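Local coordinates for Lin2634 protein (Listeria innocua, PDB 3MZO), which binds calcium ions and is probably a metal-dependent phosphohydrolase of the HD-domain class, related to YfbR-like 5'-deoxynucleotidases, at residues K23-Q27 with E149-P155; Y70-I75 with M100-F104; K79-K83 with I158-I162; K132-I136 with Y173-V179; Y163-A168 with L204-I208. All coordinates share one frame. Residues are numbered along the deposited sequence.

Interaction 1: K23-Q27 with E149-P155; sequences KFKYQ and EIQKGNP
Loop 23-27 runs extended at Phe24 and Lys25 (phi/psi -55/131 and -127/141), then turns at Tyr26 (-67/-36). It crosses the C-terminal end of helix 129-151, with the CA atoms of Tyr26 and Glu149 6.7 Å apart. Hydrogen bonds dominate. Glu149 (chi1 m, chi2 m) curls its carboxylate up to the loop backbone: Tyr26 N gives to Glu149 OE1 at 2.8 Å, and Gln27 N gives to Glu149 OE2 at 3.1 Å. Asn154 (chi1 t) bonds twice through its amide, from ND2 to Phe24 O at 2.9 Å and from ND2 to Glu149 OE1 at 2.9 Å. Lys152 is extended through chi2 and chi3 (chi1 m) and bends at chi4 (p), so that its NZ gives to Gln27 OE1 at 2.9 Å. The helix ends in a Schellman motif. Gly153 has positive phi (73/30), Gly153 N bonds to Ile150 O at 3.0 Å, and Asn154 N bonds to Glu149 O at 3.0 Å. This turn brings Asn154 round beside Glu149. Packing centres on Tyr26 (chi1 m), whose ring lies along the helix end. Its CD2 is 3.6 Å from Lys152 CB, and its CE2 is 3.6 Å from Asn154 CA at the ring edge. Two neighbouring subunits meet this ring. Tyr26 OH hydrogen-bonds to Lys152 O of the second subunit, and Phe24 makes a cation-pi contact with that same lysine.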
# COMPACT_ATOMS: atom_id res chain seq x y z
N LYS B 23 10.72 -11.62 -3.69
CA LYS B 23 9.85 -12.76 -3.33
C LYS B 23 8.69 -12.32 -2.44
O LYS B 23 8.87 -11.52 -1.54
CB LYS B 23 10.67 -13.85 -2.59
CG LYS B 23 11.80 -14.48 -3.42
CD LYS B 23 11.27 -15.25 -4.60
CE LYS B 23 12.38 -15.80 -5.47
NZ LYS B 23 13.20 -16.77 -4.72
N PHE B 24 7.50 -12.84 -2.73
CA PHE B 24 6.32 -12.57 -1.91
C PHE B 24 6.58 -12.93 -0.45
O PHE B 24 7.11 -14.01 -0.18
CB PHE B 24 5.10 -13.38 -2.38
CG PHE B 24 3.94 -13.24 -1.47
CD1 PHE B 24 3.14 -12.13 -1.55
CD2 PHE B 24 3.70 -14.19 -0.46
CE1 PHE B 24 2.10 -11.95 -0.65
CE2 PHE B 24 2.64 -14.03 0.42
CZ PHE B 24 1.85 -12.90 0.33
N LYS B 25 6.26 -12.01 0.45
CA LYS B 25 6.27 -12.27 1.88
C LYS B 25 4.92 -11.89 2.43
O LYS B 25 4.37 -10.85 2.04
CB LYS B 25 7.34 -11.44 2.61
CG LYS B 25 8.76 -11.65 2.13
CD LYS B 25 9.67 -10.65 2.80
CE LYS B 25 10.81 -10.20 1.91
NZ LYS B 25 12.14 -10.84 2.26
N TYR B 26 4.39 -12.67 3.37
CA TYR B 26 3.11 -12.28 4.00
C TYR B 26 3.30 -11.01 4.82
O TYR B 26 2.41 -10.20 4.86
CB TYR B 26 2.51 -13.42 4.84
CG TYR B 26 2.04 -14.64 4.05
CD1 TYR B 26 0.79 -14.67 3.44
CD2 TYR B 26 2.83 -15.80 3.99
CE1 TYR B 26 0.37 -15.78 2.76
CE2 TYR B 26 2.40 -16.91 3.31
CZ TYR B 26 1.17 -16.91 2.72
OH TYR B 26 0.77 -18.03 2.04
N GLN B 27 4.46 -10.85 5.46
CA GLN B 27 4.78 -9.65 6.23
C GLN B 27 6.14 -9.08 5.81
O GLN B 27 7.14 -9.81 5.82
CB GLN B 27 4.91 -10.00 7.70
CG GLN B 27 3.67 -10.55 8.31
CD GLN B 27 3.80 -10.65 9.80
OE1 GLN B 27 3.54 -11.69 10.38
NE2 GLN B 27 4.25 -9.55 10.43
N GLU B 149 7.35 -16.81 7.90
CA GLU B 149 6.90 -17.14 6.55
C GLU B 149 6.61 -18.64 6.37
O GLU B 149 5.60 -19.03 5.76
CB GLU B 149 7.90 -16.61 5.51
CG GLU B 149 8.00 -15.05 5.52
CD GLU B 149 6.67 -14.34 5.22
OE1 GLU B 149 5.98 -14.77 4.28
OE2 GLU B 149 6.34 -13.33 5.88
N ILE B 150 7.48 -19.48 6.92
CA ILE B 150 7.33 -20.92 6.80
C ILE B 150 6.09 -21.40 7.53
O ILE B 150 5.36 -22.26 7.04
CB ILE B 150 8.57 -21.64 7.35
CG1 ILE B 150 9.77 -21.35 6.45
CG2 ILE B 150 8.32 -23.15 7.43
CD1 ILE B 150 11.11 -21.58 7.16
N GLN B 151 5.87 -20.84 8.70
CA GLN B 151 4.67 -21.09 9.51
C GLN B 151 3.41 -20.80 8.72
O GLN B 151 2.44 -21.55 8.81
CB GLN B 151 4.66 -20.17 10.73
CG GLN B 151 4.47 -20.87 12.02
CD GLN B 151 4.52 -19.91 13.20
OE1 GLN B 151 5.21 -18.88 13.17
NE2 GLN B 151 3.77 -20.25 14.25
N LYS B 152 3.44 -19.72 7.94
CA LYS B 152 2.28 -19.30 7.13
C LYS B 152 2.17 -20.05 5.82
O LYS B 152 1.25 -19.82 5.04
CB LYS B 152 2.32 -17.79 6.91
CG LYS B 152 2.21 -16.96 8.16
CD LYS B 152 2.29 -15.46 7.79
CE LYS B 152 2.12 -14.52 8.94
NZ LYS B 152 3.31 -14.53 9.85
N GLY B 153 3.08 -20.98 5.59
CA GLY B 153 3.07 -21.82 4.40
C GLY B 153 3.47 -21.06 3.14
O GLY B 153 3.00 -21.36 2.06
N ASN B 154 4.33 -20.05 3.27
CA ASN B 154 4.81 -19.34 2.13
C ASN B 154 5.35 -20.35 1.11
O ASN B 154 6.19 -21.18 1.43
CB ASN B 154 5.91 -18.36 2.54
CG ASN B 154 6.31 -17.43 1.41
OD1 ASN B 154 6.55 -17.89 0.30
ND2 ASN B 154 6.40 -16.12 1.70
N PRO B 155 4.88 -20.27 -0.13
CA PRO B 155 5.29 -21.33 -1.03
C PRO B 155 6.76 -21.30 -1.46
O PRO B 155 7.21 -22.29 -1.99
CB PRO B 155 4.36 -21.15 -2.24
CG PRO B 155 3.76 -19.78 -2.11
CD PRO B 155 3.77 -19.46 -0.66

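Interaction 2: Y70-I75 with M100-F104; sequences YSELFI and MTKNF
Phe74, Met100 and Phe104 bury the most surface here. Segment 70-75 starts as a 3-10 turn over 70-73, with Leu73 N bonded to Tyr70 O at 3.1 Å, and opens out at Ile75 (phi/psi -148/122). Segment 100-104 is regular helix within helix 87-108. The nearest CA pairs are Ser71-Thr101 at 6.5 Å and Phe74-Met100 at 7.7 Å. Phe74 (chi1 38°) points its ring at the helix. Its CE2 lies 3.6 Å from Phe104 CD2; the planes are 28° apart but slid, so the rings barely overlap at 5.2 Å between centroids. Phe74 CE1 is 3.5 Å from Thr101 OG1, which bonds to Glu97. Phe104 (chi1 t) also receives the edge of Tyr70 on its face, offset, with centroids 5.8 Å apart and planes at 73°. Tyr70, Phe74 and Phe104 form an aromatic cluster; Tyr70 directly follows the His68-Asp69 pair, the HD of the HD-domain signature, and both of those residues bind calcium here. Met100, a selenomethionine, packs one helical turn before Phe104: its CE is 3.4 Å from Phe74 O, and its SE is 4.0 Å from Ile75 CB. Tyr70 OH hydrogen-bonds to Ser10, and Tyr84 of the fourth subunit packs edge-to-face with Phe104.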
# COMPACT_ATOMS: atom_id res chain seq x y z
N TYR B 70 22.41 0.71 8.94
CA TYR B 70 22.23 2.08 8.51
C TYR B 70 22.69 2.26 7.05
O TYR B 70 22.06 2.98 6.28
CB TYR B 70 22.97 3.04 9.47
CG TYR B 70 22.82 4.48 9.05
CD1 TYR B 70 21.65 5.17 9.32
CD2 TYR B 70 23.82 5.12 8.34
CE1 TYR B 70 21.48 6.47 8.90
CE2 TYR B 70 23.66 6.43 7.91
CZ TYR B 70 22.49 7.11 8.21
OH TYR B 70 22.32 8.39 7.76
N SER B 71 23.75 1.56 6.65
CA SER B 71 24.29 1.67 5.28
C SER B 71 23.34 1.20 4.19
O SER B 71 23.56 1.51 2.98
CB SER B 71 25.63 0.93 5.15
OG SER B 71 25.53 -0.42 5.56
N GLU B 72 22.30 0.46 4.57
CA GLU B 72 21.29 0.06 3.59
C GLU B 72 20.55 1.27 2.98
O GLU B 72 19.85 1.14 1.96
CB GLU B 72 20.39 -1.06 4.12
CG GLU B 72 21.10 -2.44 4.01
CD GLU B 72 20.39 -3.59 4.72
OE1 GLU B 72 19.16 -3.72 4.61
OE2 GLU B 72 21.09 -4.42 5.36
N LEU B 73 20.77 2.45 3.56
CA LEU B 73 20.25 3.69 3.00
C LEU B 73 20.75 3.93 1.59
O LEU B 73 20.03 4.53 0.78
CB LEU B 73 20.69 4.89 3.82
CG LEU B 73 19.72 5.62 4.70
CD1 LEU B 73 20.53 6.73 5.36
CD2 LEU B 73 18.58 6.20 3.92
N PHE B 74 21.97 3.48 1.30
CA PHE B 74 22.61 3.74 -0.01
C PHE B 74 23.13 2.49 -0.78
O PHE B 74 23.40 2.58 -1.97
CB PHE B 74 23.72 4.81 0.10
CG PHE B 74 24.53 4.74 1.36
CD1 PHE B 74 25.57 3.84 1.49
CD2 PHE B 74 24.29 5.62 2.40
CE1 PHE B 74 26.33 3.80 2.65
CE2 PHE B 74 25.05 5.59 3.57
CZ PHE B 74 26.06 4.68 3.70
N ILE B 75 23.25 1.35 -0.11
CA ILE B 75 23.59 0.11 -0.80
C ILE B 75 22.93 -1.10 -0.12
O ILE B 75 23.12 -1.33 1.09
CB ILE B 75 25.12 -0.07 -0.91
CG1 ILE B 75 25.44 -1.40 -1.61
CG2 ILE B 75 25.77 0.10 0.48
CD1 ILE B 75 26.85 -1.54 -2.15
N MSE B 100 31.47 3.53 0.33
CA MSE B 100 30.32 4.41 0.22
C MSE B 100 29.98 5.05 1.58
O MSE B 100 29.64 6.24 1.63
CB MSE B 100 29.11 3.68 -0.36
CG MSE B 100 29.26 3.37 -1.82
SE MSE B 100 27.65 2.51 -2.52
CE MSE B 100 26.39 4.01 -2.65
N THR B 101 30.12 4.26 2.65
CA THR B 101 29.89 4.74 4.02
C THR B 101 30.91 5.82 4.40
O THR B 101 30.54 6.83 4.97
CB THR B 101 29.90 3.60 5.10
OG1 THR B 101 28.89 2.64 4.80
CG2 THR B 101 29.63 4.16 6.47
N LYS B 102 32.17 5.61 4.04
CA LYS B 102 33.23 6.59 4.28
C LYS B 102 32.91 7.93 3.57
O LYS B 102 33.06 9.02 4.15
CB LYS B 102 34.59 6.02 3.83
CG LYS B 102 35.79 6.98 3.93
N ASN B 103 32.47 7.84 2.31
CA ASN B 103 32.13 9.02 1.52
C ASN B 103 30.84 9.67 2.03
O ASN B 103 30.68 10.89 1.99
CB ASN B 103 32.02 8.66 0.03
CG ASN B 103 33.28 7.95 -0.52
OD1 ASN B 103 34.33 7.94 0.13
ND2 ASN B 103 33.16 7.33 -1.70
N PHE B 104 29.89 8.85 2.49
CA PHE B 104 28.67 9.41 3.08
C PHE B 104 29.04 10.31 4.27
O PHE B 104 28.64 11.47 4.34
CB PHE B 104 27.69 8.31 3.51
CG PHE B 104 26.51 8.83 4.29
CD1 PHE B 104 26.59 9.02 5.66
CD2 PHE B 104 25.32 9.13 3.64
CE1 PHE B 104 25.52 9.53 6.39
CE2 PHE B 104 24.23 9.64 4.37
CZ PHE B 104 24.34 9.83 5.74

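Interaction 3: K79-K83 with I158-I162; sequences KTPVK and IFVEI
This is a loop-on-helix contact, mainly apolar, where the irregular segment 79-83 lies across the first turns of helix 158-172. Thr80 and Ile162 have the closest CA atoms, 5.9 Å apart. Thr80 and Pro81 are extended (phi/psi -87/158 and -74/166). Pro81 faces the helix with its ring, bringing CD to 3.8 Å from Ile162 CG1 and 4.1 Å from Ile158 CD1. Its CG is 3.8 Å from Glu161 CB. Thr80 (chi1 p) adds its methyl, with CG2 3.9 Å from Ile162 CD1 and 4.0 Å from Ile158 CG1. The fold is the all-helical HD domain. Here the connection from helix 58-67 to helix 87-108 is laid against a later helix by residues at i, i+3 and i+4: Ile158, Glu161 and Ile162. Lys83 stretches back over Ile158, its NZ 3.4 Å from Ile158 CD1. A long salt bridge joins Lys83 NZ to Glu161 OE1 at 3.9 Å. The other carboxylate oxygen of Glu161 bonds to Asn157, and Thr80 O accepts from Arg90.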
# COMPACT_ATOMS: atom_id res chain seq x y z
N LYS B 79 20.55 -10.76 1.76
CA LYS B 79 20.12 -11.46 3.03
C LYS B 79 19.90 -12.99 2.87
O LYS B 79 19.89 -13.75 3.85
CB LYS B 79 18.80 -10.86 3.56
CG LYS B 79 18.91 -9.66 4.54
CD LYS B 79 20.08 -8.74 4.25
CE LYS B 79 19.89 -7.34 4.80
NZ LYS B 79 21.07 -6.89 5.58
N THR B 80 19.70 -13.41 1.62
CA THR B 80 19.40 -14.79 1.27
C THR B 80 20.72 -15.57 1.07
O THR B 80 21.76 -14.94 0.83
CB THR B 80 18.55 -14.78 -0.02
OG1 THR B 80 19.27 -14.08 -1.05
CG2 THR B 80 17.20 -14.04 0.23
N PRO B 81 20.70 -16.92 1.19
CA PRO B 81 21.97 -17.67 1.15
C PRO B 81 22.60 -17.77 -0.26
O PRO B 81 21.93 -17.46 -1.26
CB PRO B 81 21.58 -19.05 1.69
CG PRO B 81 20.14 -19.21 1.35
CD PRO B 81 19.53 -17.81 1.27
N VAL B 82 23.87 -18.18 -0.30
CA VAL B 82 24.67 -18.29 -1.54
C VAL B 82 23.90 -19.02 -2.66
O VAL B 82 23.83 -20.26 -2.69
CB VAL B 82 26.06 -18.95 -1.27
CG1 VAL B 82 26.76 -19.34 -2.58
CG2 VAL B 82 26.94 -18.01 -0.43
N LYS B 83 23.32 -18.22 -3.56
CA LYS B 83 22.53 -18.71 -4.70
C LYS B 83 23.14 -18.27 -6.03
O LYS B 83 23.47 -19.10 -6.88
CB LYS B 83 21.08 -18.19 -4.60
CG LYS B 83 20.08 -19.21 -4.13
CD LYS B 83 18.67 -18.77 -4.43
CE LYS B 83 17.73 -19.95 -4.40
NZ LYS B 83 16.31 -19.51 -4.48
N ILE B 158 12.93 -20.46 -0.66
CA ILE B 158 13.97 -19.58 -0.17
C ILE B 158 13.89 -19.44 1.36
O ILE B 158 14.91 -19.41 2.03
CB ILE B 158 13.93 -18.18 -0.86
CG1 ILE B 158 15.26 -17.45 -0.67
CG2 ILE B 158 12.83 -17.28 -0.31
CD1 ILE B 158 16.42 -18.13 -1.35
N PHE B 159 12.69 -19.40 1.93
CA PHE B 159 12.56 -19.19 3.38
C PHE B 159 13.10 -20.35 4.22
O PHE B 159 13.76 -20.12 5.24
CB PHE B 159 11.12 -18.82 3.71
CG PHE B 159 10.72 -17.53 3.08
CD1 PHE B 159 11.26 -16.32 3.52
CD2 PHE B 159 9.88 -17.51 1.99
CE1 PHE B 159 10.93 -15.12 2.90
CE2 PHE B 159 9.55 -16.30 1.37
CZ PHE B 159 10.08 -15.12 1.84
N VAL B 160 12.89 -21.59 3.75
CA VAL B 160 13.49 -22.75 4.41
C VAL B 160 15.00 -22.69 4.34
O VAL B 160 15.71 -23.03 5.31
CB VAL B 160 13.01 -24.07 3.75
CG1 VAL B 160 13.97 -25.24 4.08
CG2 VAL B 160 11.57 -24.37 4.19
N GLU B 161 15.51 -22.22 3.20
CA GLU B 161 16.95 -22.08 3.02
C GLU B 161 17.54 -21.01 3.92
O GLU B 161 18.64 -21.19 4.47
CB GLU B 161 17.28 -21.76 1.55
CG GLU B 161 16.98 -22.91 0.58
CD GLU B 161 16.88 -22.43 -0.89
OE1 GLU B 161 17.41 -21.34 -1.23
OE2 GLU B 161 16.25 -23.15 -1.71
N ILE B 162 16.84 -19.90 4.08
CA ILE B 162 17.29 -18.82 4.98
C ILE B 162 17.32 -19.32 6.45
O ILE B 162 18.26 -19.07 7.18
CB ILE B 162 16.34 -17.58 4.85
CG1 ILE B 162 16.50 -16.92 3.46
CG2 ILE B 162 16.63 -16.54 5.96
CD1 ILE B 162 15.33 -16.01 3.03

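Interaction 4: K132-I136 with Y173-V179; sequences KILAI and YREMASV
Ile136 lays its CG2 methyl over one face of the Tyr173 ring, a CH-pi contact 4.0 Å from CG2 to the ring centroid and 29° off the normal. With chi1 p and chi2 t, its CD1 turns roughly at right angles to CG2, to 3.5 Å from Ser178 CB, 3.7 Å from Val179 CG2 and 4.1 Å from Met176 CE. Tyr173 (chi1 m) continues along the helix, with OH 3.4 Å from Ala135 CB and CE2 4.0 Å from Lys132 CG. A type I turn spans Tyr173 to Met176, closed by Met176 N to Tyr173 O at 3.0 Å. Met176, a selenomethionine, is the N-cap residue of helix 177-191. Its SE is 3.9 Å from Lys132 CB, and its CE is 3.8 Å from Ile133 CG1. The nearest CA pairs are Ile136-Tyr173 at 7.6 Å and Ile133-Ser178 at 7.9 Å. Phe45 of helix 31-51 covers Ile136 and Ser178. Helix 129-151, which carries calcium ligand Asp138, packs on the turn and first residues of helix 177-191 in an all-helical HD domain.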
# COMPACT_ATOMS: atom_id res chain seq x y z
N LYS B 132 30.19 -10.54 18.47
CA LYS B 132 29.56 -11.84 18.32
C LYS B 132 28.09 -11.76 18.72
O LYS B 132 27.24 -12.44 18.11
CB LYS B 132 30.28 -12.90 19.12
CG LYS B 132 31.69 -13.13 18.66
CD LYS B 132 32.39 -14.14 19.57
CE LYS B 132 33.72 -14.48 19.01
NZ LYS B 132 34.48 -15.48 19.83
N ILE B 133 27.77 -10.94 19.72
CA ILE B 133 26.37 -10.75 20.07
C ILE B 133 25.63 -10.17 18.88
O ILE B 133 24.49 -10.55 18.62
CB ILE B 133 26.18 -9.90 21.35
CG1 ILE B 133 26.55 -10.73 22.59
CG2 ILE B 133 24.74 -9.36 21.50
CD1 ILE B 133 26.66 -9.92 23.84
N LEU B 134 26.26 -9.25 18.16
CA LEU B 134 25.62 -8.69 16.95
C LEU B 134 25.44 -9.78 15.90
O LEU B 134 24.38 -9.85 15.28
CB LEU B 134 26.44 -7.55 16.34
CG LEU B 134 25.94 -7.00 14.99
CD1 LEU B 134 24.47 -6.56 14.97
CD2 LEU B 134 26.86 -5.86 14.50
N ALA B 135 26.46 -10.63 15.72
CA ALA B 135 26.37 -11.70 14.72
C ALA B 135 25.18 -12.61 15.01
O ALA B 135 24.39 -12.90 14.10
CB ALA B 135 27.73 -12.54 14.59
N ILE B 136 25.02 -13.05 16.26
CA ILE B 136 23.97 -14.01 16.54
C ILE B 136 22.61 -13.33 16.52
O ILE B 136 21.62 -13.96 16.12
CB ILE B 136 24.17 -14.82 17.83
CG1 ILE B 136 24.18 -13.93 19.07
CG2 ILE B 136 25.49 -15.66 17.76
CD1 ILE B 136 24.33 -14.71 20.40
N TYR B 173 28.24 -20.59 17.08
CA TYR B 173 28.54 -19.77 18.27
C TYR B 173 28.08 -20.43 19.59
O TYR B 173 27.91 -19.76 20.63
CB TYR B 173 27.89 -18.39 18.09
CG TYR B 173 28.45 -17.51 16.96
CD1 TYR B 173 27.99 -17.62 15.65
CD2 TYR B 173 29.39 -16.52 17.24
CE1 TYR B 173 28.50 -16.79 14.64
CE2 TYR B 173 29.87 -15.69 16.24
CZ TYR B 173 29.42 -15.83 14.95
OH TYR B 173 29.96 -14.98 13.99
N ARG B 174 27.91 -21.75 19.57
CA ARG B 174 27.35 -22.48 20.72
C ARG B 174 28.22 -22.46 21.98
O ARG B 174 27.75 -22.88 23.03
CB ARG B 174 27.03 -23.93 20.33
CG ARG B 174 28.24 -24.79 19.97
CD ARG B 174 27.87 -26.25 19.69
NE ARG B 174 27.46 -26.45 18.30
CZ ARG B 174 28.32 -26.63 17.31
NH1 ARG B 174 29.63 -26.66 17.56
NH2 ARG B 174 27.86 -26.78 16.07
N GLU B 175 29.48 -22.00 21.89
CA GLU B 175 30.34 -21.90 23.09
C GLU B 175 29.83 -20.75 23.97
O GLU B 175 30.06 -20.72 25.17
CB GLU B 175 31.82 -21.71 22.74
N MSE B 176 29.12 -19.81 23.37
CA MSE B 176 28.59 -18.65 24.09
C MSE B 176 27.40 -19.01 24.98
O MSE B 176 26.50 -19.76 24.58
CB MSE B 176 28.14 -17.57 23.10
CG MSE B 176 29.21 -16.89 22.26
SE MSE B 176 28.36 -15.69 20.99
CE MSE B 176 27.94 -14.20 22.19
N ALA B 177 27.37 -18.42 26.18
CA ALA B 177 26.21 -18.56 27.07
C ALA B 177 24.91 -18.15 26.37
O ALA B 177 23.89 -18.83 26.50
CB ALA B 177 26.42 -17.74 28.34
N SER B 178 24.95 -17.06 25.61
CA SER B 178 23.82 -16.61 24.76
C SER B 178 23.18 -17.69 23.91
O SER B 178 21.96 -17.89 23.94
CB SER B 178 24.28 -15.49 23.81
OG SER B 178 24.63 -14.34 24.53
N VAL B 179 24.01 -18.37 23.12
CA VAL B 179 23.53 -19.39 22.21
C VAL B 179 23.17 -20.66 22.98
O VAL B 179 22.23 -21.35 22.59
CB VAL B 179 24.56 -19.68 21.07
CG1 VAL B 179 24.10 -20.86 20.18
CG2 VAL B 179 24.80 -18.42 20.26

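Interaction 5: Y163-A168 with L204-I208; sequences YSEALA and LTTEI
Ile208 is the main bump, burying the most surface. It enters the hollow formed by Ser164, Leu167 and Ala168. Its CD1 (chi1 m, chi2 t) comes 3.7 Å from Ser164 CA. Its CG2 sits 3.9 Å from Leu167 CG and 3.7 Å from Ala168 N. One turn earlier, Leu204 (chi1 t, chi2 p) puts CD2 3.4 Å from Ser164 OG and 4.1 Å from Tyr163 CD1. Ser164 OG itself hydrogen-bonds to Val160 O, one turn back. In return Leu167 (chi1 t) puts CD2 against Thr205 CG2 at 3.6 Å. Tyr163 (chi1 t) reaches across, and its OH gives a hydrogen bond to Thr205 OG1 at 2.9 Å. Thr205 OG1 also bonds to Leu201 O. The two helices run in roughly the same direction. Their axes cross at -38° and approach to 10.2 Å. The CA atoms of Ala168 and Ile208 are nearest, 6.2 Å apart. Helix 201-211 packs on one side of helix 158-172, while Leu143 of helix 129-151 and Leu187 of helix 177-191 meet Tyr163 and Leu167.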
# COMPACT_ATOMS: atom_id res chain seq x y z
N TYR B 163 16.25 -19.99 6.86
CA TYR B 163 16.13 -20.52 8.19
C TYR B 163 17.29 -21.49 8.48
O TYR B 163 17.96 -21.41 9.53
CB TYR B 163 14.77 -21.23 8.32
CG TYR B 163 14.55 -21.93 9.64
CD1 TYR B 163 14.94 -23.25 9.83
CD2 TYR B 163 13.95 -21.26 10.71
CE1 TYR B 163 14.73 -23.91 11.04
CE2 TYR B 163 13.74 -21.90 11.92
CZ TYR B 163 14.14 -23.22 12.09
OH TYR B 163 13.93 -23.85 13.29
N SER B 164 17.56 -22.37 7.52
CA SER B 164 18.61 -23.36 7.65
C SER B 164 19.98 -22.70 7.83
O SER B 164 20.76 -23.09 8.72
CB SER B 164 18.59 -24.29 6.45
OG SER B 164 17.34 -24.95 6.40
N GLU B 165 20.26 -21.70 7.01
CA GLU B 165 21.52 -20.98 7.06
C GLU B 165 21.66 -20.24 8.37
O GLU B 165 22.74 -20.26 8.97
CB GLU B 165 21.64 -19.99 5.90
CG GLU B 165 22.98 -19.20 5.82
CD GLU B 165 23.12 -18.00 6.82
OE1 GLU B 165 22.11 -17.32 7.17
OE2 GLU B 165 24.27 -17.74 7.25
N ALA B 166 20.58 -19.58 8.80
CA ALA B 166 20.59 -18.81 10.02
C ALA B 166 20.83 -19.73 11.22
O ALA B 166 21.75 -19.48 12.00
CB ALA B 166 19.27 -17.98 10.16
N LEU B 167 20.08 -20.82 11.35
CA LEU B 167 20.32 -21.75 12.45
C LEU B 167 21.73 -22.37 12.42
O LEU B 167 22.43 -22.40 13.43
CB LEU B 167 19.23 -22.83 12.49
CG LEU B 167 19.17 -23.68 13.77
CD1 LEU B 167 19.03 -22.84 15.11
CD2 LEU B 167 18.03 -24.66 13.62
N ALA B 168 22.16 -22.83 11.25
CA ALA B 168 23.52 -23.34 11.08
C ALA B 168 24.54 -22.36 11.64
O ALA B 168 25.39 -22.73 12.44
CB ALA B 168 23.81 -23.61 9.60
N LEU B 204 13.89 -30.63 9.85
CA LEU B 204 14.98 -29.77 9.38
C LEU B 204 15.87 -29.26 10.53
O LEU B 204 17.11 -29.22 10.41
CB LEU B 204 14.39 -28.60 8.61
CG LEU B 204 15.34 -27.58 7.99
CD1 LEU B 204 16.29 -28.22 6.95
CD2 LEU B 204 14.49 -26.45 7.38
N THR B 205 15.22 -28.90 11.64
CA THR B 205 15.92 -28.41 12.83
C THR B 205 16.75 -29.53 13.48
O THR B 205 17.90 -29.30 13.88
CB THR B 205 14.94 -27.75 13.87
OG1 THR B 205 14.10 -26.78 13.23
CG2 THR B 205 15.71 -27.08 15.01
N THR B 206 16.18 -30.74 13.57
CA THR B 206 16.94 -31.91 14.00
C THR B 206 18.17 -32.10 13.10
O THR B 206 19.29 -32.24 13.59
CB THR B 206 16.07 -33.20 13.98
OG1 THR B 206 15.13 -33.15 15.07
CG2 THR B 206 16.92 -34.48 14.08
N GLU B 207 17.95 -32.09 11.79
CA GLU B 207 19.03 -32.24 10.80
C GLU B 207 20.15 -31.24 10.97
O GLU B 207 21.33 -31.62 10.99
CB GLU B 207 18.48 -32.13 9.38
CG GLU B 207 17.83 -33.42 8.90
CD GLU B 207 17.04 -33.25 7.60
OE1 GLU B 207 17.06 -32.15 7.01
OE2 GLU B 207 16.42 -34.24 7.18
N ILE B 208 19.78 -29.96 11.10
CA ILE B 208 20.75 -28.89 11.30
C ILE B 208 21.54 -29.11 12.60
O ILE B 208 22.76 -28.91 12.62
CB ILE B 208 20.06 -27.49 11.28
CG1 ILE B 208 19.49 -27.20 9.88
CG2 ILE B 208 21.03 -26.37 11.68
CD1 ILE B 208 18.32 -26.27 9.89

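How the interactions relate
Interactions 2 and 4 are the most buried, and interactions 1, 3 and 5 are partly buried. Their chemistry follows their place. Interaction 1, at a subunit interface, relies on hydrogen bonds, most of them between side chains and loop backbone. Interactions 2 and 4 have none across their segments and depend on aromatic, aliphatic and selenomethionine packing. They lie on opposite sides of the chain centre. Interactions 3 and 5 share helix 158-172, and Val160 touches Leu204 between them. Interactions 1 and 4 use helix 129-151, well apart. Phe159 packs against Asn154 and joins interactions 1 and 3. The Glu72-Lys79 salt bridge joins interactions 2 and 3. No other subunit touches interactions 4 and 5.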